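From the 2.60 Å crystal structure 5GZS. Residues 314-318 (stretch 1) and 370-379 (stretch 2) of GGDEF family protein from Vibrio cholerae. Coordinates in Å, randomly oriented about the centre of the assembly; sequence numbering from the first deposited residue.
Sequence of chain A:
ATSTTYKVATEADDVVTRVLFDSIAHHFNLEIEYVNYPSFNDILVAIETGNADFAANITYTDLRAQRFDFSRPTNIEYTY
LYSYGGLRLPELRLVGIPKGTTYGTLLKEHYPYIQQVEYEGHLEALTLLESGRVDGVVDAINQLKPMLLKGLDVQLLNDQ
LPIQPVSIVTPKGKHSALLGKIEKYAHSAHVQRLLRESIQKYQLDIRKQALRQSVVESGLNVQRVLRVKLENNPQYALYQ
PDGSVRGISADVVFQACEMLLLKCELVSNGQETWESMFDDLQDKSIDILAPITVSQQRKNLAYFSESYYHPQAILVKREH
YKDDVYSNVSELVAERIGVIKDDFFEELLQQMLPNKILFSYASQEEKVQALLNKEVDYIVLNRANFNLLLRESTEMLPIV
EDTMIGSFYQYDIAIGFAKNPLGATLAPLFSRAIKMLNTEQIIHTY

Stretch 1 (314-318) ILVKR
Stretch 2 370-379: ALLNKEVDYI

Arg-318 is the polar anchor. Its NH2 forms a salt bridge with Asp-377 OD1 at 2.7 Å and donates to Val-376 O at 3.1 Å, while its NE reaches Leu-371 O in a weak bond of 3.0 Å. All three acceptors lie at the guanidinium edge, leaving a face for Lys-374 CG. The cost is a like-charge approach, Arg-318 NH1 to Lys-374 NZ, 3.6 Å. Arg-318 (phi/psi -56/135) starts sideways and comes inward through chi1 -107°, chi2 t, chi3 m; Asp-377 meets it with chi1 m.

Before Arg-318 in sequence, the strands pair antiparallel. Val-316 and Ile-379 pair through both backbones: Val-316 N to Ile-379 O, 2.7 Å, and Ile-379 N to Val-316 O, 2.8 Å, nearly straight, with CA atoms 5.1 Å apart. Both are extended, Val-316 at phi/psi -101/130 and Ile-379 at -126/153; the two hydrogen bonds fix the register.

Packing follows strand alternation. Beta-branched Val-316 (t) and Ile-379 (p, t) share one face, Val-316 CB lying 3.7 Å from Ile-379 CG1; Leu-371 (t, p), from the helix ending at Leu-372, brings CD2 to 3.6 Å from Val-316 CG1. On the other face, Lys-317 CB sits 3.6 Å from Tyr-378 CD2 (chi1 m, chi2 90°); the aliphatic start of Lys-317 (p, t, t, p) packs there, while its NZ is hydrogen-bonded elsewhere in the structure. Together the stretches bury 577 Å².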

# COMPACT_ATOMS: atom_id res chain seq x y z
N ILE A 314 -12.85 9.02 -5.47
CA ILE A 314 -13.45 9.51 -4.24
C ILE A 314 -14.89 9.99 -4.45
O ILE A 314 -15.38 10.10 -5.58
CB ILE A 314 -12.61 10.64 -3.63
CG1 ILE A 314 -12.41 11.76 -4.64
CG2 ILE A 314 -11.28 10.10 -3.19
CD1 ILE A 314 -11.68 12.96 -4.05
N LEU A 315 -15.57 10.28 -3.35
CA LEU A 315 -16.90 10.85 -3.50
C LEU A 315 -16.87 12.34 -3.25
O LEU A 315 -16.23 12.82 -2.31
CB LEU A 315 -17.89 10.15 -2.58
CG LEU A 315 -18.16 8.76 -3.18
CD1 LEU A 315 -19.24 8.04 -2.46
CD2 LEU A 315 -18.50 8.89 -4.66
N VAL A 316 -17.53 13.07 -4.14
CA VAL A 316 -17.69 14.49 -3.94
C VAL A 316 -19.09 14.73 -3.42
O VAL A 316 -20.06 14.20 -3.97
CB VAL A 316 -17.44 15.27 -5.23
CG1 VAL A 316 -17.85 16.71 -5.06
CG2 VAL A 316 -15.97 15.18 -5.61
N LYS A 317 -19.19 15.51 -2.34
CA LYS A 317 -20.46 15.80 -1.68
C LYS A 317 -20.64 17.29 -1.46
O LYS A 317 -19.65 18.03 -1.40
CB LYS A 317 -20.56 15.09 -0.33
CG LYS A 317 -19.52 15.56 0.72
CD LYS A 317 -19.54 14.66 1.95
CE LYS A 317 -18.71 15.24 3.08
NZ LYS A 317 -19.38 16.37 3.74
N ARG A 318 -21.89 17.73 -1.34
CA ARG A 318 -22.19 19.08 -0.91
C ARG A 318 -21.50 19.30 0.43
O ARG A 318 -21.52 18.42 1.30
CB ARG A 318 -23.70 19.30 -0.80
CG ARG A 318 -24.21 20.16 -1.92
CD ARG A 318 -25.71 20.12 -2.07
NE ARG A 318 -26.22 18.78 -2.35
CZ ARG A 318 -26.95 18.08 -1.49
NH1 ARG A 318 -27.26 18.60 -0.31
NH2 ARG A 318 -27.40 16.87 -1.81
N ALA A 370 -25.69 18.98 -10.93
CA ALA A 370 -26.69 18.17 -10.27
C ALA A 370 -26.44 18.11 -8.76
O ALA A 370 -27.38 18.18 -7.97
CB ALA A 370 -26.69 16.78 -10.85
N LEU A 371 -25.17 17.98 -8.37
CA LEU A 371 -24.81 17.95 -6.96
C LEU A 371 -25.15 19.29 -6.31
O LEU A 371 -25.72 19.34 -5.22
CB LEU A 371 -23.33 17.62 -6.78
CG LEU A 371 -22.81 17.70 -5.34
CD1 LEU A 371 -23.49 16.63 -4.49
CD2 LEU A 371 -21.29 17.57 -5.26
N LEU A 372 -24.80 20.36 -7.01
CA LEU A 372 -25.09 21.73 -6.56
C LEU A 372 -26.58 22.01 -6.46
O LEU A 372 -27.02 22.65 -5.50
CB LEU A 372 -24.44 22.74 -7.51
CG LEU A 372 -22.92 22.71 -7.52
CD1 LEU A 372 -22.34 23.66 -8.57
CD2 LEU A 372 -22.42 23.07 -6.12
N ASN A 373 -27.35 21.51 -7.42
CA ASN A 373 -28.80 21.72 -7.40
C ASN A 373 -29.54 20.78 -6.43
O ASN A 373 -30.77 20.78 -6.40
CB ASN A 373 -29.38 21.57 -8.82
CG ASN A 373 -28.85 22.62 -9.81
OD1 ASN A 373 -27.79 23.21 -9.61
ND2 ASN A 373 -29.60 22.84 -10.88
N LYS A 374 -28.80 20.01 -5.63
CA LYS A 374 -29.35 18.98 -4.72
C LYS A 374 -30.22 17.94 -5.45
O LYS A 374 -31.02 17.23 -4.82
CB LYS A 374 -30.17 19.62 -3.60
CG LYS A 374 -29.39 20.55 -2.68
CD LYS A 374 -30.32 21.28 -1.72
CE LYS A 374 -29.60 22.40 -0.98
NZ LYS A 374 -28.58 21.89 -0.02
N GLU A 375 -30.07 17.87 -6.77
CA GLU A 375 -30.62 16.79 -7.59
C GLU A 375 -30.09 15.45 -7.10
O GLU A 375 -30.78 14.43 -7.15
CB GLU A 375 -30.23 16.99 -9.05
CG GLU A 375 -31.36 17.37 -9.99
CD GLU A 375 -30.96 17.22 -11.44
OE1 GLU A 375 -31.01 16.07 -11.94
OE2 GLU A 375 -30.60 18.24 -12.08
N VAL A 376 -28.85 15.50 -6.61
CA VAL A 376 -28.08 14.35 -6.18
C VAL A 376 -27.21 14.75 -4.96
O VAL A 376 -26.99 15.95 -4.71
CB VAL A 376 -27.20 13.82 -7.33
CG1 VAL A 376 -25.95 14.68 -7.49
CG2 VAL A 376 -26.88 12.35 -7.15
N ASP A 377 -26.72 13.77 -4.21
CA ASP A 377 -26.03 14.05 -2.95
C ASP A 377 -24.54 13.73 -2.93
O ASP A 377 -23.79 14.34 -2.16
CB ASP A 377 -26.71 13.30 -1.83
CG ASP A 377 -28.17 13.67 -1.68
OD1 ASP A 377 -28.46 14.61 -0.91
OD2 ASP A 377 -29.03 13.02 -2.32
N TYR A 378 -24.13 12.76 -3.75
CA TYR A 378 -22.73 12.33 -3.88
C TYR A 378 -22.44 12.02 -5.34
O TYR A 378 -23.21 11.32 -6.00
CB TYR A 378 -22.41 11.08 -3.04
CG TYR A 378 -22.52 11.23 -1.52
CD1 TYR A 378 -23.71 10.96 -0.86
CD2 TYR A 378 -21.42 11.59 -0.76
CE1 TYR A 378 -23.80 11.08 0.52
CE2 TYR A 378 -21.51 11.71 0.61
CZ TYR A 378 -22.69 11.46 1.25
OH TYR A 378 -22.77 11.58 2.63
N ILE A 379 -21.32 12.53 -5.86
CA ILE A 379 -20.92 12.21 -7.22
C ILE A 379 -19.50 11.67 -7.20
O ILE A 379 -18.72 11.98 -6.30
CB ILE A 379 -21.01 13.44 -8.14
CG1 ILE A 379 -19.88 14.43 -7.85
CG2 ILE A 379 -22.35 14.15 -7.96
CD1 ILE A 379 -20.05 15.76 -8.53